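Side-chain contact in hypothetical protein TTHA0303 (Thermus thermophilus, PDB 2YQY), which is of unknown function but, as a DinB-like four-helix bundle protein with an exposed histidine triad, may bind a metal ion: residues Gly43-Leu48 and Ala157-Ala162. Sequence-based numbering, arbitrary orientation.
Sequences GAWTPL and AHHLKA
Trp-45 and His-159 meet in a small aromatic contact at the surface of the helical bundle, where the loop leading into helix 47-71 faces the last helix, 153-165. It is a single pair of side chains, with no hydrogen bond between the segments and 62 Å² buried in all. The indole offers the edge of its six-membered ring: CZ2 of Trp-45 lies 3.9 Å from CE1 of His-159, and CH2 of Trp-45 is 4.0 Å from that same carbon, which sits close to the indole plane. With the planes at 72° and the centroids 5.8 Å apart, the pair is best described as van der Waals contact between inclined rings. With chi1 at 61°, CG of Trp-45 is flanked by the backbone N and C, and the benzene end of the indole is directed at the last helix.

His-159, with His-53 and His-155, probably forms the exposed histidine triad for which this DinB-like four-helix bundle is noted, and Trp-45 lies beside it. The rings of both Trp-45 and His-159 also meet His-53, on helix 47-71, while His-155 packs edge-to-face with His-159 one turn earlier on helix 153-165. His-155, Glu-156 and His-159 fit an HExxH pattern, and a metal site of the kind known in DinB relatives is conceivable, although no metal is bound to these histidines here. On the helix itself, CD2 of His-158 covers one face of the His-159 imidazole, centred on the ring at 3.6 Å from its plane. Just beyond Trp-45, Thr-46 takes the N-cap position of helix 47-71, its OG1 hydrogen-bonded to the backbone N of Met-49.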
ATOM      1  N   GLY A  43     -17.300 -16.465   0.423  1.00 20.66           N
ATOM      2  CA  GLY A  43     -17.302 -15.501   1.525  1.00 20.36           C
ATOM      3  C   GLY A  43     -16.188 -14.465   1.424  1.00 20.63           C
ATOM      4  O   GLY A  43     -16.090 -13.580   2.257  1.00 20.76           O
ATOM      5  N   ALA A  44     -15.354 -14.553   0.394  1.00 20.24           N
ATOM      6  CA  ALA A  44     -14.191 -13.658   0.312  1.00 20.33           C
ATOM      7  C   ALA A  44     -14.503 -12.295  -0.324  1.00 20.14           C
ATOM      8  O   ALA A  44     -15.449 -12.135  -1.080  1.00 19.81           O
ATOM      9  CB  ALA A  44     -12.993 -14.361  -0.397  1.00 19.93           C
ATOM     10  N   TRP A  45     -13.663 -11.317  -0.025  1.00 19.71           N
ATOM     11  CA  TRP A  45     -13.732 -10.031  -0.700  1.00 19.73           C
ATOM     12  C   TRP A  45     -13.299 -10.160  -2.177  1.00 19.50           C
ATOM     13  O   TRP A  45     -12.774 -11.205  -2.592  1.00 18.15           O
ATOM     14  CB  TRP A  45     -12.867  -9.027   0.077  1.00 18.95           C
ATOM     15  CG  TRP A  45     -11.412  -9.321   0.198  1.00 19.44           C
ATOM     16  CD1 TRP A  45     -10.729 -10.456  -0.188  1.00 19.19           C
ATOM     17  CD2 TRP A  45     -10.439  -8.449   0.776  1.00 19.18           C
ATOM     18  NE1 TRP A  45      -9.389 -10.315   0.095  1.00 20.52           N
ATOM     19  CE2 TRP A  45      -9.185  -9.096   0.690  1.00 19.05           C
ATOM     20  CE3 TRP A  45     -10.511  -7.176   1.364  1.00 20.27           C
ATOM     21  CZ2 TRP A  45      -7.991  -8.504   1.166  1.00 23.27           C
ATOM     22  CZ3 TRP A  45      -9.312  -6.572   1.825  1.00 19.76           C
ATOM     23  CH2 TRP A  45      -8.079  -7.244   1.716  1.00 21.63           C
ATOM     24  N   THR A  46     -13.498  -9.091  -2.958  1.00 20.73           N
ATOM     25  CA  THR A  46     -13.155  -9.081  -4.394  1.00 20.19           C
ATOM     26  C   THR A  46     -11.789  -8.431  -4.641  1.00 20.11           C
ATOM     27  O   THR A  46     -11.263  -7.810  -3.744  1.00 18.98           O
ATOM     28  CB  THR A  46     -14.176  -8.288  -5.184  1.00 20.65           C
ATOM     29  OG1 THR A  46     -14.012  -6.912  -4.833  1.00 19.61           O
ATOM     30  CG2 THR A  46     -15.643  -8.790  -4.888  1.00 21.35           C
ATOM     31  N   PRO A  47     -11.188  -8.618  -5.852  1.00 19.70           N
ATOM     32  CA  PRO A  47      -9.947  -7.915  -6.215  1.00 19.04           C
ATOM     33  C   PRO A  47     -10.014  -6.401  -6.059  1.00 20.17           C
ATOM     34  O   PRO A  47      -9.047  -5.786  -5.639  1.00 19.60           O
ATOM     35  CB  PRO A  47      -9.753  -8.279  -7.678  1.00 19.12           C
ATOM     36  CG  PRO A  47     -10.372  -9.635  -7.798  1.00 18.87           C
ATOM     37  CD  PRO A  47     -11.592  -9.575  -6.904  1.00 19.81           C
ATOM     38  N   LEU A  48     -11.149  -5.794  -6.397  1.00 20.53           N
ATOM     39  CA  LEU A  48     -11.307  -4.354  -6.186  1.00 20.15           C
ATOM     40  C   LEU A  48     -11.301  -3.910  -4.701  1.00 19.69           C
ATOM     41  O   LEU A  48     -10.856  -2.823  -4.378  1.00 19.50           O
ATOM     42  CB  LEU A  48     -12.576  -3.860  -6.899  1.00 19.91           C
ATOM     43  CG  LEU A  48     -12.484  -3.862  -8.425  1.00 20.02           C
ATOM     44  CD1 LEU A  48     -13.889  -3.671  -9.044  1.00 20.84           C
ATOM     45  CD2 LEU A  48     -11.486  -2.793  -8.936  1.00 19.74           C
ATOM     46  N   ALA A 157       3.142  -6.143  -1.632  1.00 15.12           N
ATOM     47  CA  ALA A 157       3.638  -7.386  -2.240  1.00 15.20           C
ATOM     48  C   ALA A 157       2.713  -8.564  -1.875  1.00 16.48           C
ATOM     49  O   ALA A 157       2.334  -9.389  -2.707  1.00 16.66           O
ATOM     50  CB  ALA A 157       5.118  -7.671  -1.841  1.00 16.19           C
ATOM     51  N   HIS A 158       2.330  -8.615  -0.614  1.00 16.67           N
ATOM     52  CA  HIS A 158       1.456  -9.666  -0.133  1.00 16.59           C
ATOM     53  C   HIS A 158       0.098  -9.684  -0.896  1.00 17.63           C
ATOM     54  O   HIS A 158      -0.376 -10.756  -1.359  1.00 16.73           O
ATOM     55  CB  HIS A 158       1.206  -9.488   1.362  1.00 16.67           C
ATOM     56  CG  HIS A 158       0.129 -10.388   1.872  1.00 14.93           C
ATOM     57  ND1 HIS A 158       0.388 -11.647   2.372  1.00 18.05           N
ATOM     58  CD2 HIS A 158      -1.216 -10.237   1.897  1.00 18.51           C
ATOM     59  CE1 HIS A 158      -0.752 -12.232   2.696  1.00 17.23           C
ATOM     60  NE2 HIS A 158      -1.743 -11.404   2.406  1.00 16.81           N
ATOM     61  N   HIS A 159      -0.517  -8.507  -1.051  1.00 17.25           N
ATOM     62  CA  HIS A 159      -1.864  -8.458  -1.684  1.00 17.71           C
ATOM     63  C   HIS A 159      -1.791  -8.669  -3.186  1.00 17.61           C
ATOM     64  O   HIS A 159      -2.635  -9.329  -3.760  1.00 18.49           O
ATOM     65  CB  HIS A 159      -2.618  -7.191  -1.278  1.00 15.88           C
ATOM     66  CG  HIS A 159      -3.069  -7.242   0.158  1.00 16.45           C
ATOM     67  ND1 HIS A 159      -4.056  -8.099   0.587  1.00 14.37           N
ATOM     68  CD2 HIS A 159      -2.571  -6.661   1.275  1.00 15.93           C
ATOM     69  CE1 HIS A 159      -4.180  -8.012   1.901  1.00 13.47           C
ATOM     70  NE2 HIS A 159      -3.298  -7.127   2.339  1.00 14.36           N
ATOM     71  N   LEU A 160      -0.751  -8.137  -3.811  1.00 24.35           N
ATOM     72  CA  LEU A 160      -0.478  -8.452  -5.215  1.00 24.72           C
ATOM     73  C   LEU A 160      -0.329  -9.970  -5.453  1.00 25.13           C
ATOM     74  O   LEU A 160      -0.941 -10.530  -6.347  1.00 23.84           O
ATOM     75  CB  LEU A 160       0.790  -7.706  -5.667  1.00 24.69           C
ATOM     76  CG  LEU A 160       1.327  -7.994  -7.078  1.00 23.54           C
ATOM     77  CD1 LEU A 160       0.277  -7.576  -8.144  1.00 24.05           C
ATOM     78  CD2 LEU A 160       2.690  -7.302  -7.254  1.00 23.04           C
ATOM     79  N   LYS A 161       0.498 -10.624  -4.646  1.00 25.50           N
ATOM     80  CA  LYS A 161       0.654 -12.078  -4.703  1.00 26.28           C
ATOM     81  C   LYS A 161      -0.673 -12.855  -4.564  1.00 26.20           C
ATOM     82  O   LYS A 161      -0.903 -13.855  -5.283  1.00 25.70           O
ATOM     83  CB  LYS A 161       1.638 -12.515  -3.627  1.00 25.81           C
ATOM     84  CG  LYS A 161       2.434 -13.712  -3.956  1.00 28.68           C
ATOM     85  CD  LYS A 161       3.481 -13.910  -2.877  1.00 30.71           C
ATOM     86  CE  LYS A 161       4.591 -12.870  -2.957  1.00 30.50           C
ATOM     87  NZ  LYS A 161       5.883 -13.519  -3.337  1.00 28.99           N
ATOM     88  N   ALA A 162      -1.524 -12.421  -3.635  1.00 25.56           N
ATOM     89  CA  ALA A 162      -2.843 -13.038  -3.429  1.00 25.92           C
ATOM     90  C   ALA A 162      -3.752 -12.892  -4.666  1.00 25.13           C
ATOM     91  O   ALA A 162      -4.395 -13.847  -5.090  1.00 25.40           O
ATOM     92  CB  ALA A 162      -3.512 -12.455  -2.198  1.00 25.77           C
TER